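Local coordinates for conserved Archaeal protein (Sulfolobus acidocaldarius, PDB 4OPC) that reduces the double bonds of geranylgeranyl chains, turning unsaturated archaeols into the saturated lipids of archaeal membranes with the help of FAD, at the dihydroflavine-adenine dinucleotide site. Numbering follows the deposited sequence.

The dihydroflavine-adenine dinucleotide site. Residues 12-13, 15, 17, 36-38, 46-49, 51, 121-123, 157-159, 163, 289, 299-302. With FDA (dihydroflavine-adenine dinucleotide), chain B.
A Rossmann fold of the geranylgeranyl reductase family buries the dihydro form of its FAD cofactor, 886 of 932 Å² being hidden. The glycine-rich GxGxxG motif runs into the start of helix 16-25, where Ala17 N donates to phosphate oxygen O1P at 2.9 Å, 165° at the hydrogen. The adenosine ribose is recognised by Asp36, just beyond strand 32-35. With CG anti to the backbone N (chi1 -162°), its carboxylate spans both hydroxyls: OD2 takes the 3'-hydroxyl O3B on its syn lone pair at 2.6 Å, while OD1 is met by the 2'-hydroxyl O2B from above the carboxylate plane and by Lys38 N on its anti lone pair, which fixes the group's rotation. An alanine here would probably loosen the ribose, since both hydroxyls would lose their carboxylate acceptor. Adenine is recognised by hydrogen bonds to N1A, N6A and N7A: Ala123 N donates to N1A at 3.0 Å, and Ala123 O accepts from N6A in the carbonyl plane. Ser163 OG gives to N7A at 2.8 Å and receives from N6A, while Ile12 CG2 lies over the six-membered ring, 3.8 Å from its centroid. On the ribityl chain, Lys46, bent at chi3 and chi4, brings NZ to donate to the ribityl hydroxyl O2' at 2.7 Å, and Asp289 OD1 accepts from the ribityl hydroxyl O3' on its syn lone pair. At the flavin, Ala51 O accepts from N3 (171° at the hydrogen) and Ala51 N donates to O4; Lys302 N, starting helix 302-322, reaches O2 at 2.9 Å.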
loop_
_atom_site.group_PDB
_atom_site.type_symbol
_atom_site.label_atom_id
_atom_site.label_comp_id
_atom_site.label_asym_id
_atom_site.label_seq_id
_atom_site.Cartn_x
_atom_site.Cartn_y
_atom_site.Cartn_z
ATOM N N ILE A 12 -11.769 8.897 -9.212
ATOM C CA ILE A 12 -12.293 7.589 -9.581
ATOM C C ILE A 12 -11.832 6.575 -8.555
ATOM O O ILE A 12 -10.655 6.184 -8.530
ATOM C CB ILE A 12 -11.848 7.162 -10.979
ATOM C CG1 ILE A 12 -12.174 8.249 -12.012
ATOM C CG2 ILE A 12 -12.501 5.844 -11.355
ATOM C CD1 ILE A 12 -11.651 7.926 -13.399
ATOM N N GLY A 13 -12.765 6.185 -7.693
ATOM C CA GLY A 13 -12.506 5.269 -6.596
ATOM C C GLY A 13 -12.586 5.986 -5.267
ATOM O O GLY A 13 -12.065 7.095 -5.107
ATOM N N GLY A 15 -11.908 4.384 -2.007
ATOM C CA GLY A 15 -11.255 3.714 -0.889
ATOM C C GLY A 15 -10.423 4.702 -0.096
ATOM O O GLY A 15 -10.657 5.903 -0.181
ATOM N N ALA A 17 -7.523 5.804 -0.591
ATOM C CA ALA A 17 -6.829 6.764 -1.442
ATOM C C ALA A 17 -7.779 7.840 -1.962
ATOM O O ALA A 17 -7.580 9.029 -1.718
ATOM C CB ALA A 17 -6.128 6.049 -2.592
ATOM N N ASP A 36 -17.644 5.696 -7.290
ATOM C CA ASP A 36 -17.174 4.364 -6.958
ATOM C C ASP A 36 -18.173 3.346 -7.483
ATOM O O ASP A 36 -19.389 3.543 -7.377
ATOM C CB ASP A 36 -16.986 4.200 -5.447
ATOM C CG ASP A 36 -16.109 3.013 -5.104
ATOM O OD1 ASP A 36 -16.572 1.866 -5.261
ATOM O OD2 ASP A 36 -14.947 3.233 -4.689
ATOM N N SER A 37 -17.665 2.251 -8.043
ATOM C CA SER A 37 -18.509 1.181 -8.570
ATOM C C SER A 37 -19.364 0.501 -7.504
ATOM O O SER A 37 -20.397 -0.074 -7.823
ATOM C CB SER A 37 -17.645 0.115 -9.240
ATOM O OG SER A 37 -16.925 0.658 -10.333
ATOM N N LYS A 38 -18.931 0.550 -6.250
ATOM C CA LYS A 38 -19.653 -0.122 -5.168
ATOM C C LYS A 38 -20.837 0.701 -4.685
ATOM O O LYS A 38 -20.817 1.923 -4.764
ATOM C CB LYS A 38 -18.715 -0.357 -3.987
ATOM C CG LYS A 38 -17.646 -1.402 -4.252
ATOM C CD LYS A 38 -16.650 -1.488 -3.101
ATOM C CE LYS A 38 -15.594 -2.544 -3.395
ATOM N NZ LYS A 38 -14.684 -2.734 -2.236
ATOM N N LYS A 46 -12.873 -3.661 0.690
ATOM C CA LYS A 46 -11.867 -4.568 0.149
ATOM C C LYS A 46 -11.207 -5.330 1.307
ATOM O O LYS A 46 -10.925 -4.738 2.351
ATOM C CB LYS A 46 -10.802 -3.784 -0.611
ATOM C CG LYS A 46 -9.704 -4.678 -1.181
ATOM C CD LYS A 46 -8.539 -3.868 -1.757
ATOM C CE LYS A 46 -7.758 -3.161 -0.677
ATOM N NZ LYS A 46 -6.904 -4.121 0.113
ATOM N N PRO A 47 -10.964 -6.643 1.135
ATOM C CA PRO A 47 -10.214 -7.382 2.163
ATOM C C PRO A 47 -8.944 -6.648 2.608
ATOM O O PRO A 47 -8.188 -6.125 1.783
ATOM C CB PRO A 47 -9.854 -8.680 1.444
ATOM C CG PRO A 47 -11.052 -8.903 0.540
ATOM C CD PRO A 47 -11.377 -7.522 0.028
ATOM N N CYS A 48 -8.722 -6.627 3.921
ATOM C CA CYS A 48 -7.596 -5.923 4.513
ATOM C C CYS A 48 -7.425 -6.454 5.930
ATOM O O CYS A 48 -8.379 -6.965 6.522
ATOM C CB CYS A 48 -7.874 -4.409 4.549
ATOM S SG CYS A 48 -6.452 -3.403 5.055
ATOM N N GLY A 49 -6.211 -6.334 6.463
ATOM C CA GLY A 49 -5.966 -6.595 7.871
ATOM C C GLY A 49 -6.495 -5.493 8.777
ATOM O O GLY A 49 -6.654 -5.711 9.979
ATOM N N ALA A 51 -5.211 -2.704 9.852
ATOM C CA ALA A 51 -4.290 -2.103 10.820
ATOM C C ALA A 51 -3.590 -0.882 10.235
ATOM O O ALA A 51 -2.969 -0.970 9.177
ATOM C CB ALA A 51 -3.265 -3.126 11.253
ATOM N N THR A 121 -21.326 3.640 -9.536
ATOM C CA THR A 121 -20.976 4.343 -10.759
ATOM C C THR A 121 -19.558 4.005 -11.170
ATOM O O THR A 121 -18.625 4.170 -10.390
ATOM C CB THR A 121 -21.135 5.864 -10.585
ATOM O OG1 THR A 121 -22.510 6.156 -10.315
ATOM C CG2 THR A 121 -20.732 6.608 -11.861
ATOM N N THR A 122 -19.409 3.517 -12.392
ATOM C CA THR A 122 -18.109 3.069 -12.878
ATOM C C THR A 122 -17.596 3.993 -13.974
ATOM O O THR A 122 -18.324 4.338 -14.914
ATOM C CB THR A 122 -18.215 1.640 -13.431
ATOM O OG1 THR A 122 -18.707 0.761 -12.409
ATOM C CG2 THR A 122 -16.858 1.140 -13.908
ATOM N N ALA A 123 -16.346 4.418 -13.839
ATOM C CA ALA A 123 -15.679 5.112 -14.933
ATOM C C ALA A 123 -15.276 4.056 -15.956
ATOM O O ALA A 123 -14.420 3.208 -15.691
ATOM C CB ALA A 123 -14.481 5.905 -14.434
ATOM N N ALA A 157 -7.842 6.432 -8.560
ATOM C CA ALA A 157 -7.746 5.817 -7.247
ATOM C C ALA A 157 -8.482 4.475 -7.264
ATOM O O ALA A 157 -9.189 4.124 -6.316
ATOM C CB ALA A 157 -8.333 6.750 -6.196
ATOM N N THR A 158 -8.303 3.729 -8.351
ATOM C CA THR A 158 -9.090 2.518 -8.601
ATOM C C THR A 158 -8.537 1.259 -7.932
ATOM O O THR A 158 -9.030 0.151 -8.163
ATOM C CB THR A 158 -9.228 2.244 -10.114
ATOM O OG1 THR A 158 -7.926 1.996 -10.663
ATOM C CG2 THR A 158 -9.903 3.412 -10.848
ATOM N N GLY A 159 -7.533 1.420 -7.078
ATOM C CA GLY A 159 -6.894 0.276 -6.441
ATOM C C GLY A 159 -6.135 -0.610 -7.417
ATOM O O GLY A 159 -5.747 -0.167 -8.500
ATOM N N SER A 163 -8.185 0.333 -13.283
ATOM C CA SER A 163 -9.159 0.097 -14.339
ATOM C C SER A 163 -9.417 1.281 -15.266
ATOM O O SER A 163 -10.138 1.145 -16.262
ATOM C CB SER A 163 -10.471 -0.348 -13.709
ATOM O OG SER A 163 -10.989 0.691 -12.894
ATOM N N ASP A 289 -3.240 2.012 -4.263
ATOM C CA ASP A 289 -2.757 0.777 -4.880
ATOM C C ASP A 289 -2.579 0.917 -6.394
ATOM O O ASP A 289 -1.695 0.272 -6.961
ATOM C CB ASP A 289 -3.697 -0.411 -4.617
ATOM C CG ASP A 289 -3.614 -0.957 -3.194
ATOM O OD1 ASP A 289 -2.794 -0.475 -2.387
ATOM O OD2 ASP A 289 -4.390 -1.898 -2.894
ATOM N N GLY A 299 3.677 -4.618 3.653
ATOM C CA GLY A 299 2.426 -4.751 2.934
ATOM C C GLY A 299 1.345 -3.767 3.351
ATOM O O GLY A 299 0.229 -3.827 2.842
ATOM N N GLY A 300 1.676 -2.853 4.260
ATOM C CA GLY A 300 0.706 -1.852 4.693
ATOM C C GLY A 300 0.556 -0.740 3.673
ATOM O O GLY A 300 1.529 -0.099 3.281
ATOM N N GLY A 301 -0.678 -0.503 3.244
ATOM C CA GLY A 301 -0.950 0.497 2.227
ATOM C C GLY A 301 -2.044 1.499 2.534
ATOM O O GLY A 301 -2.231 2.409 1.744
ATOM N N LYS A 302 -2.777 1.352 3.636
ATOM C CA LYS A 302 -3.800 2.355 3.919
ATOM C C LYS A 302 -3.192 3.695 4.327
ATOM O O LYS A 302 -3.647 4.750 3.872
ATOM C CB LYS A 302 -4.801 1.830 4.941
ATOM C CG LYS A 302 -5.910 1.032 4.273
ATOM C CD LYS A 302 -6.929 0.509 5.266
ATOM C CE LYS A 302 -8.207 0.089 4.541
ATOM N NZ LYS A 302 -7.972 -1.008 3.544
HETATM P PA FDA B . -9.116 0.180 -2.810
HETATM O O1A FDA B . -9.012 -1.068 -3.597
HETATM O O2A FDA B . -9.414 0.052 -1.321
HETATM O O5B FDA B . -10.241 1.097 -3.443
HETATM C C5B FDA B . -10.377 1.208 -4.874
HETATM C C4B FDA B . -11.797 1.620 -5.157
HETATM O O4B FDA B . -11.934 1.933 -6.559
HETATM C C3B FDA B . -12.857 0.558 -4.841
HETATM O O3B FDA B . -13.794 1.040 -3.881
HETATM C C2B FDA B . -13.463 0.219 -6.217
HETATM O O2B FDA B . -14.847 -0.083 -6.145
HETATM C C1B FDA B . -13.209 1.503 -6.992
HETATM N N9A FDA B . -13.125 1.397 -8.443
HETATM C C8A FDA B . -12.240 0.641 -9.172
HETATM N N7A FDA B . -12.340 0.806 -10.471
HETATM C C5A FDA B . -13.354 1.743 -10.604
HETATM C C6A FDA B . -13.908 2.384 -11.730
HETATM N N6A FDA B . -13.468 2.207 -12.977
HETATM N N1A FDA B . -14.866 3.306 -11.512
HETATM C C2A FDA B . -15.284 3.520 -10.260
HETATM N N3A FDA B . -14.812 3.008 -9.121
HETATM C C4A FDA B . -13.822 2.141 -9.364
HETATM N N1 FDA B . -2.882 -2.118 4.446
HETATM C C2 FDA B . -2.765 -1.580 5.703
HETATM O O2 FDA B . -2.465 -0.402 5.869
HETATM N N3 FDA B . -3.031 -2.406 6.763
HETATM C C4 FDA B . -3.296 -3.759 6.720
HETATM O O4 FDA B . -3.648 -4.344 7.742
HETATM C C4X FDA B . -3.341 -4.277 5.407
HETATM N N5 FDA B . -3.631 -5.598 5.230
HETATM C C5X FDA B . -4.011 -6.064 3.989
HETATM C C6 FDA B . -4.572 -7.326 3.851
HETATM C C7 FDA B . -5.045 -7.784 2.631
HETATM C C7M FDA B . -5.761 -9.107 2.565
HETATM C C8 FDA B . -4.914 -6.972 1.494
HETATM C C8M FDA B . -5.483 -7.413 0.165
HETATM C C9 FDA B . -4.332 -5.709 1.622
HETATM C C9A FDA B . -3.901 -5.238 2.856
HETATM N N10 FDA B . -3.346 -3.950 3.031
HETATM C C10 FDA B . -3.188 -3.447 4.304
HETATM C "C1'" FDA B . -3.231 -2.998 1.898
HETATM C "C2'" FDA B . -4.418 -2.017 1.888
HETATM O "O2'" FDA B . -5.650 -2.715 2.092
HETATM C "C3'" FDA B . -4.492 -1.282 0.547
HETATM O "O3'" FDA B . -3.192 -0.803 0.231
HETATM C "C4'" FDA B . -5.426 -0.064 0.518
HETATM O "O4'" FDA B . -6.707 -0.369 1.068
HETATM C "C5'" FDA B . -5.579 0.476 -0.885
HETATM O "O5'" FDA B . -6.541 1.550 -0.898
HETATM P P FDA B . -7.007 2.173 -2.284
HETATM O O1P FDA B . -7.963 3.246 -1.959
HETATM O O2P FDA B . -5.819 2.519 -3.170
HETATM O O3P FDA B . -7.733 0.971 -3.051
HETATM O O HOH W 1 -5.794 3.264 -5.802
HETATM O O HOH W 2 -9.556 4.748 -3.577
HETATM O O HOH W 3 -6.676 -2.434 -4.294
#